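Local structure of D-lactate dehydrogenase (Fermentative) (Pseudomonas aeruginosa, 6ABJ) at residues S31-N36 / F41-Q46; V98-A103 / L108-V113; A120-A125 / A176-G181; V126-T131 / N305-A310. The protein catalyses the NADH-linked interconversion of pyruvate and D-lactate, as a tetrameric member of the D-isomer specific 2-hydroxyacid dehydrogenase family. One frame throughout, in Å; residues are numbered along the deposited sequence.

Contact 1: S31-N36 / F41-Q46; sequences SFQASN and FELHFQ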
loop_
_atom_site.group_PDB
_atom_site.type_symbol
_atom_site.label_atom_id
_atom_site.label_comp_id
_atom_site.label_asym_id
_atom_site.label_seq_id
_atom_site.Cartn_x
_atom_site.Cartn_y
_atom_site.Cartn_z
ATOM N N SER B 31 -23.904 -15.445 9.266
ATOM C CA SER B 31 -24.261 -16.692 8.616
ATOM C C SER B 31 -25.046 -17.599 9.591
ATOM O O SER B 31 -26.055 -18.208 9.225
ATOM C CB SER B 31 -23.016 -17.446 8.090
ATOM O OG SER B 31 -21.950 -17.591 9.088
ATOM N N PHE B 32 -24.567 -17.686 10.829
ATOM C CA PHE B 32 -25.212 -18.600 11.818
ATOM C C PHE B 32 -26.569 -18.065 12.222
ATOM O O PHE B 32 -27.490 -18.829 12.418
ATOM C CB PHE B 32 -24.309 -18.809 13.036
ATOM C CG PHE B 32 -23.341 -19.939 12.863
ATOM C CD1 PHE B 32 -23.744 -21.235 13.102
ATOM C CD2 PHE B 32 -22.057 -19.733 12.371
ATOM C CE1 PHE B 32 -22.888 -22.273 12.922
ATOM C CE2 PHE B 32 -21.190 -20.786 12.190
ATOM C CZ PHE B 32 -21.596 -22.064 12.471
ATOM N N GLN B 33 -26.721 -16.747 12.336
ATOM C CA GLN B 33 -28.092 -16.238 12.582
ATOM C C GLN B 33 -29.085 -16.596 11.502
ATOM O O GLN B 33 -30.198 -16.982 11.815
ATOM C CB GLN B 33 -28.110 -14.760 12.886
ATOM C CG GLN B 33 -27.531 -14.594 14.265
ATOM C CD GLN B 33 -27.564 -13.212 14.816
ATOM O OE1 GLN B 33 -27.648 -12.236 14.089
ATOM N NE2 GLN B 33 -27.497 -13.128 16.134
ATOM N N ALA B 34 -28.680 -16.540 10.255
ATOM C CA ALA B 34 -29.588 -16.873 9.171
ATOM C C ALA B 34 -29.883 -18.365 9.162
ATOM O O ALA B 34 -31.034 -18.778 8.945
ATOM C CB ALA B 34 -28.981 -16.451 7.844
ATOM N N SER B 35 -28.846 -19.167 9.438
ATOM C CA SER B 35 -29.007 -20.600 9.420
ATOM C C SER B 35 -29.889 -21.095 10.587
ATOM O O SER B 35 -30.534 -22.140 10.493
ATOM C CB SER B 35 -27.632 -21.261 9.464
ATOM O OG SER B 35 -27.821 -22.664 9.513
ATOM N N ASN B 36 -29.923 -20.333 11.654
ATOM C CA ASN B 36 -30.699 -20.648 12.873
ATOM C C ASN B 36 -32.237 -20.502 12.710
ATOM O O ASN B 36 -32.987 -20.896 13.598
ATOM C CB ASN B 36 -30.214 -19.757 14.034
ATOM C CG ASN B 36 -30.570 -20.308 15.413
ATOM O OD1 ASN B 36 -30.579 -21.543 15.672
ATOM N ND2 ASN B 36 -30.863 -19.395 16.313
ATOM N N PHE B 41 -31.863 -22.073 18.134
ATOM C CA PHE B 41 -30.934 -22.177 19.232
ATOM C C PHE B 41 -30.668 -20.774 19.809
ATOM O O PHE B 41 -30.955 -19.767 19.194
ATOM C CB PHE B 41 -29.647 -22.876 18.762
ATOM C CG PHE B 41 -29.852 -24.307 18.262
ATOM C CD1 PHE B 41 -30.836 -25.148 18.797
ATOM C CD2 PHE B 41 -29.014 -24.837 17.276
ATOM C CE1 PHE B 41 -30.987 -26.466 18.337
ATOM C CE2 PHE B 41 -29.140 -26.156 16.835
ATOM C CZ PHE B 41 -30.125 -26.979 17.362
ATOM N N GLU B 42 -30.126 -20.712 21.011
ATOM C CA GLU B 42 -29.746 -19.444 21.618
ATOM C C GLU B 42 -28.268 -19.288 21.332
ATOM O O GLU B 42 -27.438 -20.002 21.914
ATOM C CB GLU B 42 -29.981 -19.435 23.153
ATOM C CG GLU B 42 -29.673 -18.085 23.829
ATOM C CD GLU B 42 -29.924 -18.082 25.335
ATOM O OE1 GLU B 42 -30.861 -18.752 25.786
ATOM O OE2 GLU B 42 -29.172 -17.422 26.089
ATOM N N LEU B 43 -27.951 -18.333 20.468
ATOM C CA LEU B 43 -26.572 -18.096 20.021
ATOM C C LEU B 43 -25.883 -16.970 20.728
ATOM O O LEU B 43 -26.375 -15.855 20.711
ATOM C CB LEU B 43 -26.583 -17.770 18.542
ATOM C CG LEU B 43 -27.389 -18.737 17.658
ATOM C CD1 LEU B 43 -27.225 -18.317 16.206
ATOM C CD2 LEU B 43 -26.928 -20.186 17.831
ATOM N N HIS B 44 -24.720 -17.274 21.318
ATOM C CA HIS B 44 -23.857 -16.283 21.971
ATOM C C HIS B 44 -22.517 -16.201 21.244
ATOM O O HIS B 44 -21.802 -17.207 21.088
ATOM C CB HIS B 44 -23.661 -16.633 23.460
ATOM C CG HIS B 44 -24.905 -16.431 24.291
ATOM N ND1 HIS B 44 -25.123 -15.296 25.044
ATOM C CD2 HIS B 44 -26.002 -17.207 24.464
ATOM C CE1 HIS B 44 -26.295 -15.382 25.651
ATOM N NE2 HIS B 44 -26.853 -16.528 25.306
ATOM N N PHE B 45 -22.178 -14.996 20.813
ATOM C CA PHE B 45 -20.931 -14.720 20.040
ATOM C C PHE B 45 -19.904 -13.957 20.874
ATOM O O PHE B 45 -20.043 -12.803 21.100
ATOM C CB PHE B 45 -21.257 -13.935 18.766
ATOM C CG PHE B 45 -22.133 -14.681 17.826
ATOM C CD1 PHE B 45 -21.611 -15.734 17.066
ATOM C CD2 PHE B 45 -23.476 -14.394 17.710
ATOM C CE1 PHE B 45 -22.403 -16.456 16.188
ATOM C CE2 PHE B 45 -24.283 -15.140 16.848
ATOM C CZ PHE B 45 -23.758 -16.169 16.085
ATOM N N GLN B 46 -18.865 -14.641 21.302
ATOM C CA GLN B 46 -17.717 -14.057 21.966
ATOM C C GLN B 46 -16.562 -13.859 20.970
ATOM O O GLN B 46 -16.075 -14.804 20.328
ATOM C CB GLN B 46 -17.267 -15.028 23.062
ATOM C CG GLN B 46 -15.960 -14.740 23.747
ATOM C CD GLN B 46 -15.922 -13.328 24.281
ATOM O OE1 GLN B 46 -15.047 -12.516 23.908
ATOM N NE2 GLN B 46 -16.908 -13.005 25.117
#
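The carboxamide of N36 grips the backbone of F41 with both of its ends. F41 N donates to N36 OD1 over 2.8 Å, lying in the carbonyl plane on a lone pair. N36 ND2 returns a bond of 2.9 Å to F41 O, and that acceptor lies close to the amide plane of N36. Two bonds to one residue fix the rotation of the amide; the first torsion of N36 sets it there, with CG anti to the backbone N (chi1 -160°), and the group reaches from N36 to the backbone just ahead of strand 42-45. The same amide also borders an apolar patch: N36 ND2 stands 3.8 Å from L43 CG. L43 points at the helix, and its CD1 comes within 3.8 Å of F32 O while also approaching F32 CB. Further along the strand the F45 ring is met at its edge, near its plane, by two groups. F32 CB lies 4.1 Å from F45 CZ, and Q33 NE2 lies 3.9 Å from F45 CE2 with the amide and ring planes 74° apart. Beyond CB, the F32 ring turns back into the core, meeting F21 edge-to-face and packing on A324 and L328 of helix 317-335. The axes of 31-35 and 42-45 run antiparallel at 178°, with a closest approach of 10.1 Å. This is the helix-to-strand return of the beta-alpha-beta unit 18-21, 26-35, 42-45, whose last strand is an outermost one of the five-stranded parallel sheet.

Contact 2: V98-A103 / L108-V113; sequences VDLAAA and LPVVHV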
loop_
_atom_site.group_PDB
_atom_site.type_symbol
_atom_site.label_atom_id
_atom_site.label_comp_id
_atom_site.label_asym_id
_atom_site.label_seq_id
_atom_site.Cartn_x
_atom_site.Cartn_y
_atom_site.Cartn_z
ATOM N N VAL B 98 -7.325 -29.696 18.344
ATOM C CA VAL B 98 -8.084 -30.493 19.346
ATOM C C VAL B 98 -7.289 -31.674 19.832
ATOM O O VAL B 98 -6.869 -32.518 19.051
ATOM C CB VAL B 98 -9.422 -31.033 18.756
ATOM C CG1 VAL B 98 -10.255 -31.679 19.854
ATOM C CG2 VAL B 98 -10.226 -29.906 18.114
ATOM N N ASP B 99 -7.093 -31.788 21.134
ATOM C CA ASP B 99 -6.566 -33.061 21.682
ATOM C C ASP B 99 -7.711 -34.111 21.791
ATOM O O ASP B 99 -8.471 -34.076 22.736
ATOM C CB ASP B 99 -5.934 -32.799 23.064
ATOM C CG ASP B 99 -5.258 -34.045 23.648
ATOM O OD1 ASP B 99 -5.389 -35.186 23.084
ATOM O OD2 ASP B 99 -4.641 -33.872 24.730
ATOM N N LEU B 100 -7.839 -34.989 20.798
ATOM C CA LEU B 100 -9.024 -35.853 20.656
ATOM C C LEU B 100 -8.995 -36.944 21.687
ATOM O O LEU B 100 -10.021 -37.373 22.147
ATOM C CB LEU B 100 -9.066 -36.489 19.266
ATOM C CG LEU B 100 -9.325 -35.556 18.065
ATOM C CD1 LEU B 100 -9.009 -36.239 16.743
ATOM C CD2 LEU B 100 -10.755 -35.075 18.086
ATOM N N ALA B 101 -7.796 -37.435 22.001
ATOM C CA ALA B 101 -7.580 -38.432 23.045
ATOM C C ALA B 101 -8.064 -37.912 24.379
ATOM O O ALA B 101 -8.788 -38.601 25.109
ATOM C CB ALA B 101 -6.106 -38.824 23.123
ATOM N N ALA B 102 -7.734 -36.688 24.672
ATOM C CA ALA B 102 -8.205 -36.039 25.880
ATOM C C ALA B 102 -9.736 -35.828 25.841
ATOM O O ALA B 102 -10.421 -36.066 26.822
ATOM C CB ALA B 102 -7.458 -34.712 26.111
ATOM N N ALA B 103 -10.288 -35.403 24.711
ATOM C CA ALA B 103 -11.748 -35.196 24.626
ATOM C C ALA B 103 -12.524 -36.531 24.859
ATOM O O ALA B 103 -13.578 -36.532 25.492
ATOM C CB ALA B 103 -12.139 -34.634 23.290
ATOM N N LEU B 108 -16.228 -35.880 25.902
ATOM C CA LEU B 108 -16.685 -34.649 25.282
ATOM C C LEU B 108 -16.583 -34.808 23.758
ATOM O O LEU B 108 -15.481 -34.761 23.228
ATOM C CB LEU B 108 -15.771 -33.528 25.773
ATOM C CG LEU B 108 -16.093 -32.077 25.559
ATOM C CD1 LEU B 108 -17.566 -31.768 25.698
ATOM C CD2 LEU B 108 -15.285 -31.266 26.565
ATOM N N PRO B 109 -17.721 -35.017 23.060
ATOM C CA PRO B 109 -17.666 -35.355 21.633
ATOM C C PRO B 109 -17.331 -34.111 20.792
ATOM O O PRO B 109 -17.497 -32.979 21.265
ATOM C CB PRO B 109 -19.064 -35.885 21.314
ATOM C CG PRO B 109 -19.947 -35.350 22.400
ATOM C CD PRO B 109 -19.096 -34.998 23.583
ATOM N N VAL B 110 -16.771 -34.356 19.620
ATOM C CA VAL B 110 -16.308 -33.301 18.751
ATOM C C VAL B 110 -16.952 -33.544 17.417
ATOM O O VAL B 110 -16.940 -34.659 16.922
ATOM C CB VAL B 110 -14.766 -33.341 18.605
ATOM C CG1 VAL B 110 -14.343 -32.315 17.562
ATOM C CG2 VAL B 110 -14.104 -33.026 19.956
ATOM N N VAL B 111 -17.574 -32.528 16.854
ATOM C CA VAL B 111 -18.084 -32.637 15.500
ATOM C C VAL B 111 -17.448 -31.546 14.603
ATOM O O VAL B 111 -16.941 -30.564 15.108
ATOM C CB VAL B 111 -19.615 -32.531 15.471
ATOM C CG1 VAL B 111 -20.175 -33.813 16.115
ATOM C CG2 VAL B 111 -20.099 -31.249 16.095
ATOM N N HIS B 112 -17.536 -31.732 13.307
ATOM C CA HIS B 112 -16.947 -30.764 12.363
ATOM C C HIS B 112 -17.663 -30.740 11.025
ATOM O O HIS B 112 -18.597 -31.502 10.778
ATOM C CB HIS B 112 -15.494 -31.140 12.161
ATOM C CG HIS B 112 -15.264 -32.246 11.189
ATOM N ND1 HIS B 112 -14.111 -32.314 10.429
ATOM C CD2 HIS B 112 -15.952 -33.379 10.931
ATOM C CE1 HIS B 112 -14.145 -33.424 9.704
ATOM N NE2 HIS B 112 -15.258 -34.076 9.972
ATOM N N VAL B 113 -17.206 -29.838 10.154
ATOM C CA VAL B 113 -17.672 -29.727 8.789
ATOM C C VAL B 113 -16.814 -30.655 7.938
ATOM O O VAL B 113 -15.590 -30.471 7.891
ATOM C CB VAL B 113 -17.557 -28.246 8.328
ATOM C CG1 VAL B 113 -18.045 -28.134 6.892
ATOM C CG2 VAL B 113 -18.356 -27.369 9.270
#
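Helix 100-103 and the chain that follows it approach most closely where A103 faces L108, their CA atoms 5.0 Å apart, and L108 N donates to A103 O over 2.8 Å. The bond is nearly straight at hydrogen (169°), although the donor is tilted 23° from the carbonyl plane. A103 points its methyl at the returning chain: its CB lies 3.3 Å from L108 O and 4.2 Å from V110 CG2. The V110 methyl is the common apolar partner here. With V110 CG1 anti to the backbone N (chi1 174°), its other branch CG2 faces the helix and meets V98 CG1 at 4.1 Å, the two valine side chains lying alongside one another and pointing opposite ways. L100 adds CD2 from the first turn of the helix, 4.3 Å from V110 CG2. Three side chains thus converge on one branch of V110. The pairing belongs to the beta-alpha-beta unit formed by strand 87-90, helix 100-105 and strand 110-111, in which the helix is laid against the sheet before the chain re-enters it as an outermost strand. V111 takes part in that sheet through backbone bonds to V88 and L90, and L108 packs on V88. At the other end of the helix segment D99 is the N-cap: its OD1 accepts from A102 N at 3.2 Å, met from above the carboxylate plane rather than within it. This cap fixes the start of the helix whose A102 packs on R74 and L77 of helix 74-82, while L100 also reaches V343 near the C-terminus.

Contact 3: A120-A125 / A176-G181; sequences AVAEHA and ARIMAG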
loop_
_atom_site.group_PDB
_atom_site.type_symbol
_atom_site.label_atom_id
_atom_site.label_comp_id
_atom_site.label_asym_id
_atom_site.label_seq_id
_atom_site.Cartn_x
_atom_site.Cartn_y
_atom_site.Cartn_z
ATOM N N ALA B 120 -16.854 -22.444 -4.150
ATOM C CA ALA B 120 -16.186 -21.329 -3.484
ATOM C C ALA B 120 -14.679 -21.496 -3.542
ATOM O O ALA B 120 -13.945 -20.533 -3.887
ATOM C CB ALA B 120 -16.644 -21.181 -2.055
ATOM N N VAL B 121 -14.198 -22.693 -3.198
ATOM C CA VAL B 121 -12.775 -22.958 -3.125
ATOM C C VAL B 121 -12.114 -22.970 -4.510
ATOM O O VAL B 121 -11.059 -22.364 -4.714
ATOM C CB VAL B 121 -12.449 -24.240 -2.298
ATOM C CG1 VAL B 121 -10.936 -24.476 -2.235
ATOM C CG2 VAL B 121 -12.969 -24.075 -0.871
ATOM N N ALA B 122 -12.746 -23.590 -5.495
ATOM C CA ALA B 122 -12.150 -23.657 -6.817
ATOM C C ALA B 122 -12.142 -22.234 -7.485
ATOM O O ALA B 122 -11.208 -21.892 -8.185
ATOM C CB ALA B 122 -12.916 -24.644 -7.684
ATOM N N GLU B 123 -13.190 -21.463 -7.252
ATOM C CA GLU B 123 -13.268 -20.107 -7.725
ATOM C C GLU B 123 -12.117 -19.249 -7.157
ATOM O O GLU B 123 -11.513 -18.439 -7.877
ATOM C CB GLU B 123 -14.641 -19.522 -7.497
ATOM C CG GLU B 123 -15.693 -20.126 -8.433
ATOM C CD GLU B 123 -17.098 -19.620 -8.145
ATOM O OE1 GLU B 123 -17.231 -18.603 -7.468
ATOM O OE2 GLU B 123 -18.075 -20.288 -8.618
ATOM N N HIS B 124 -11.816 -19.452 -5.890
ATOM C CA HIS B 124 -10.780 -18.711 -5.243
ATOM C C HIS B 124 -9.412 -19.066 -5.844
ATOM O O HIS B 124 -8.607 -18.183 -6.080
ATOM C CB HIS B 124 -10.762 -18.996 -3.780
ATOM C CG HIS B 124 -9.863 -18.057 -3.020
ATOM N ND1 HIS B 124 -10.259 -16.799 -2.667
ATOM C CD2 HIS B 124 -8.636 -18.218 -2.492
ATOM C CE1 HIS B 124 -9.292 -16.192 -1.988
ATOM N NE2 HIS B 124 -8.297 -17.043 -1.854
ATOM N N ALA B 125 -9.186 -20.346 -6.138
ATOM C CA ALA B 125 -7.998 -20.759 -6.806
ATOM C C ALA B 125 -7.882 -20.044 -8.143
ATOM O O ALA B 125 -6.794 -19.562 -8.484
ATOM C CB ALA B 125 -7.941 -22.268 -6.964
ATOM N N ALA B 176 -11.026 -28.069 -12.345
ATOM C CA ALA B 176 -10.716 -28.511 -13.714
ATOM C C ALA B 176 -11.763 -28.032 -14.714
ATOM O O ALA B 176 -11.407 -27.571 -15.826
ATOM C CB ALA B 176 -10.537 -30.023 -13.767
ATOM N N ARG B 177 -13.055 -28.112 -14.371
ATOM C CA ARG B 177 -14.111 -27.711 -15.290
ATOM C C ARG B 177 -14.033 -26.216 -15.586
ATOM O O ARG B 177 -14.214 -25.743 -16.724
ATOM C CB ARG B 177 -15.532 -28.052 -14.704
ATOM C CG ARG B 177 -16.713 -27.635 -15.591
ATOM C CD ARG B 177 -17.975 -28.543 -15.447
ATOM N NE ARG B 177 -18.037 -29.102 -14.105
ATOM C CZ ARG B 177 -17.764 -30.362 -13.757
ATOM N NH1 ARG B 177 -17.478 -31.270 -14.643
ATOM N NH2 ARG B 177 -17.771 -30.706 -12.469
ATOM N N ILE B 178 -13.770 -25.418 -14.557
ATOM C CA ILE B 178 -13.614 -23.970 -14.800
ATOM C C ILE B 178 -12.455 -23.720 -15.727
ATOM O O ILE B 178 -12.595 -22.965 -16.668
ATOM C CB ILE B 178 -13.373 -23.197 -13.504
ATOM C CG1 ILE B 178 -14.592 -23.298 -12.598
ATOM C CG2 ILE B 178 -13.170 -21.728 -13.819
ATOM C CD1 ILE B 178 -14.336 -22.845 -11.175
ATOM N N MET B 179 -11.303 -24.354 -15.483
ATOM C CA MET B 179 -10.129 -24.043 -16.300
ATOM C C MET B 179 -10.304 -24.554 -17.761
ATOM O O MET B 179 -9.800 -23.908 -18.711
ATOM C CB MET B 179 -8.828 -24.582 -15.700
ATOM C CG MET B 179 -8.485 -24.009 -14.323
ATOM S SD MET B 179 -8.386 -22.181 -14.372
ATOM C CE MET B 179 -6.880 -21.967 -15.303
ATOM N N ALA B 180 -11.005 -25.676 -17.922
ATOM C CA ALA B 180 -11.412 -26.125 -19.255
ATOM C C ALA B 180 -12.199 -25.096 -20.033
ATOM O O ALA B 180 -11.954 -24.916 -21.203
ATOM C CB ALA B 180 -12.192 -27.420 -19.157
ATOM N N GLY B 181 -13.048 -24.316 -19.365
ATOM C CA GLY B 181 -13.804 -23.229 -20.013
ATOM C C GLY B 181 -13.006 -22.060 -20.528
ATOM O O GLY B 181 -13.444 -21.332 -21.436
#
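Two helical segments pass one another without a backbone bond between them, E123 and I178 being the nearest pair with CA atoms 8.1 Å apart. I178 bridges that gap with one methyl. Its CD1 touches A122 CB at 4.2 Å and E123 CG at 4.1 Å, so the end of the isoleucine meets two successive residues of the facing helix. The chain is extended toward them, with CG1 anti to the carbonyl carbon (chi1 -64°) and CD1 carried on outward by a chi2 of 167°. E123 crosses I178 at about a right angle and contributes only its aliphatic CG; its carboxylate is held elsewhere, with OE1 accepting from L158 N and OE2 from H159 N of the second subunit. Those two bonds anchor a buried acid at the subunit interface. The shared surface is small, 88 Å², and wholly apolar in its direct contacts. Helix 118-134 also receives T174 and F175 of helix 170-181 against A122, while I178 packs on V126 one turn further along. I171, which binds NADH, belongs to helix 170-181 and touches V121, and F182 of the second subunit packs on both E123 and I178.

Contact 4: V126-T131 / N305-A310; sequences VGLILT and NVVVTA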
loop_
_atom_site.group_PDB
_atom_site.type_symbol
_atom_site.label_atom_id
_atom_site.label_comp_id
_atom_site.label_asym_id
_atom_site.label_seq_id
_atom_site.Cartn_x
_atom_site.Cartn_y
_atom_site.Cartn_z
ATOM N N VAL B 126 -8.956 -19.994 -8.927
ATOM C CA VAL B 126 -8.902 -19.313 -10.210
ATOM C C VAL B 126 -8.633 -17.806 -10.026
ATOM O O VAL B 126 -7.874 -17.198 -10.806
ATOM C CB VAL B 126 -10.172 -19.600 -11.046
ATOM C CG1 VAL B 126 -10.157 -18.841 -12.341
ATOM C CG2 VAL B 126 -10.302 -21.103 -11.296
ATOM N N GLY B 127 -9.202 -17.195 -8.995
ATOM C CA GLY B 127 -8.932 -15.810 -8.726
ATOM C C GLY B 127 -7.437 -15.554 -8.421
ATOM O O GLY B 127 -6.837 -14.570 -8.888
ATOM N N LEU B 128 -6.804 -16.517 -7.755
ATOM C CA LEU B 128 -5.383 -16.367 -7.378
ATOM C C LEU B 128 -4.606 -16.467 -8.681
ATOM O O LEU B 128 -3.639 -15.718 -8.905
ATOM C CB LEU B 128 -4.950 -17.499 -6.387
ATOM C CG LEU B 128 -5.400 -17.265 -4.917
ATOM C CD1 LEU B 128 -4.936 -18.494 -4.086
ATOM C CD2 LEU B 128 -4.882 -15.988 -4.337
ATOM N N ILE B 129 -5.003 -17.387 -9.544
ATOM C CA ILE B 129 -4.313 -17.526 -10.849
ATOM C C ILE B 129 -4.360 -16.221 -11.644
ATOM O O ILE B 129 -3.329 -15.740 -12.160
ATOM C CB ILE B 129 -4.978 -18.663 -11.696
ATOM C CG1 ILE B 129 -4.600 -19.990 -11.071
ATOM C CG2 ILE B 129 -4.488 -18.617 -13.135
ATOM C CD1 ILE B 129 -5.274 -21.199 -11.598
ATOM N N LEU B 130 -5.539 -15.615 -11.722
ATOM C CA LEU B 130 -5.687 -14.443 -12.566
ATOM C C LEU B 130 -5.027 -13.237 -11.976
ATOM O O LEU B 130 -4.415 -12.472 -12.687
ATOM C CB LEU B 130 -7.165 -14.152 -12.830
ATOM C CG LEU B 130 -7.706 -15.056 -13.963
ATOM C CD1 LEU B 130 -9.183 -15.087 -13.867
ATOM C CD2 LEU B 130 -7.177 -14.602 -15.333
ATOM N N THR B 131 -5.086 -13.082 -10.643
ATOM C CA THR B 131 -4.428 -11.963 -10.051
ATOM C C THR B 131 -2.897 -12.057 -10.256
ATOM O O THR B 131 -2.234 -11.047 -10.494
ATOM C CB THR B 131 -4.819 -11.678 -8.561
ATOM O OG1 THR B 131 -4.226 -10.418 -8.192
ATOM C CG2 THR B 131 -4.269 -12.627 -7.632
ATOM N N ASN B 305 5.681 -11.758 -6.919
ATOM C CA ASN B 305 4.991 -12.778 -7.674
ATOM C C ASN B 305 4.462 -13.880 -6.762
ATOM O O ASN B 305 4.229 -14.992 -7.185
ATOM C CB ASN B 305 5.949 -13.370 -8.720
ATOM C CG ASN B 305 7.307 -13.865 -8.118
ATOM O OD1 ASN B 305 7.753 -13.414 -7.072
ATOM N ND2 ASN B 305 7.957 -14.784 -8.832
ATOM N N VAL B 306 4.206 -13.484 -5.529
ATOM C CA VAL B 306 3.496 -14.316 -4.529
ATOM C C VAL B 306 2.302 -13.588 -3.955
ATOM O O VAL B 306 2.408 -12.429 -3.614
ATOM C CB VAL B 306 4.425 -14.680 -3.370
ATOM C CG1 VAL B 306 3.695 -15.410 -2.268
ATOM C CG2 VAL B 306 5.599 -15.477 -3.882
ATOM N N VAL B 307 1.151 -14.284 -3.891
ATOM C CA VAL B 307 -0.052 -13.767 -3.214
ATOM C C VAL B 307 -0.500 -14.834 -2.231
ATOM O O VAL B 307 -0.651 -15.986 -2.621
ATOM C CB VAL B 307 -1.200 -13.512 -4.251
ATOM C CG1 VAL B 307 -2.481 -13.171 -3.531
ATOM C CG2 VAL B 307 -0.780 -12.352 -5.196
ATOM N N VAL B 308 -0.717 -14.390 -1.009
ATOM C CA VAL B 308 -1.165 -15.251 0.095
ATOM C C VAL B 308 -2.457 -14.675 0.601
ATOM O O VAL B 308 -2.544 -13.491 0.877
ATOM C CB VAL B 308 -0.177 -15.278 1.246
ATOM C CG1 VAL B 308 -0.752 -16.119 2.435
ATOM C CG2 VAL B 308 1.151 -15.796 0.767
ATOM N N THR B 309 -3.511 -15.540 0.628
ATOM C CA THR B 309 -4.734 -15.250 1.303
ATOM C C THR B 309 -4.843 -16.181 2.522
ATOM O O THR B 309 -4.314 -17.284 2.495
ATOM C CB THR B 309 -5.974 -15.364 0.341
ATOM O OG1 THR B 309 -5.983 -16.604 -0.321
ATOM C CG2 THR B 309 -5.918 -14.237 -0.762
ATOM N N ALA B 310 -5.507 -15.684 3.569
ATOM C CA ALA B 310 -5.395 -16.286 4.890
ATOM C C ALA B 310 -6.519 -17.296 5.144
ATOM O O ALA B 310 -7.462 -17.066 5.932
ATOM C CB ALA B 310 -5.272 -15.216 5.974
#
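L128 opens the contact from helix 118-134, sending its CD2 methyl across to strand 306-308. L128 CD2 lies 3.8 Å from V307 CG1, the two side chains crossing obliquely, and 4.1 Å from T309 CG2. CG of L128 stands anti to the carbonyl carbon (chi1 -79°), a torsion that swings CD2 over to the strand, although CB does not point straight at it. The nearest CA pair, L128 and V307, is 7.2 Å apart, and the link between the segments is apolar throughout. The strand is an outermost one of the seven-stranded parallel sheet of the Rossmann-type NAD-binding domain, and V307 is bonded through its backbone to L271 and L273 of the neighbouring strand. One turn on, T131 adds its CG2 at 4.3 Å from V307 CG2. T309 meets the helix with its methyl and turns its hydroxyl to the cofactor site: T309 OG1 is hydrogen-bonded to D274 OD1, D274 being an NADH-binding residue, and also to H124 NE2. From the second subunit, T143 OG1 is hydrogen-bonded to V308 O, and A139 packs on T309.

How the contacts relate
Contact 1 is a surface contact, whereas contacts 2, 3 and 4 are buried. Contacts 1 and 2 are both helix-to-strand returns of beta-alpha-beta units on the same five-stranded sheet, at its two outermost strands, with centres about 21 Å apart. Each combines apolar packing with hydrogen bonding: in contact 1 a side-chain amide bonds to backbone atoms, in contact 2 a single bond joins backbone to backbone. Contacts 3 and 4 share helix 118-134, which follows strand 110-111 of contact 2, and rely on apolar carbon packing alone. They touch one another, M179 of contact 3 packing on V126 and I129 of contact 4. Both also meet the second subunit, unlike contacts 1 and 2.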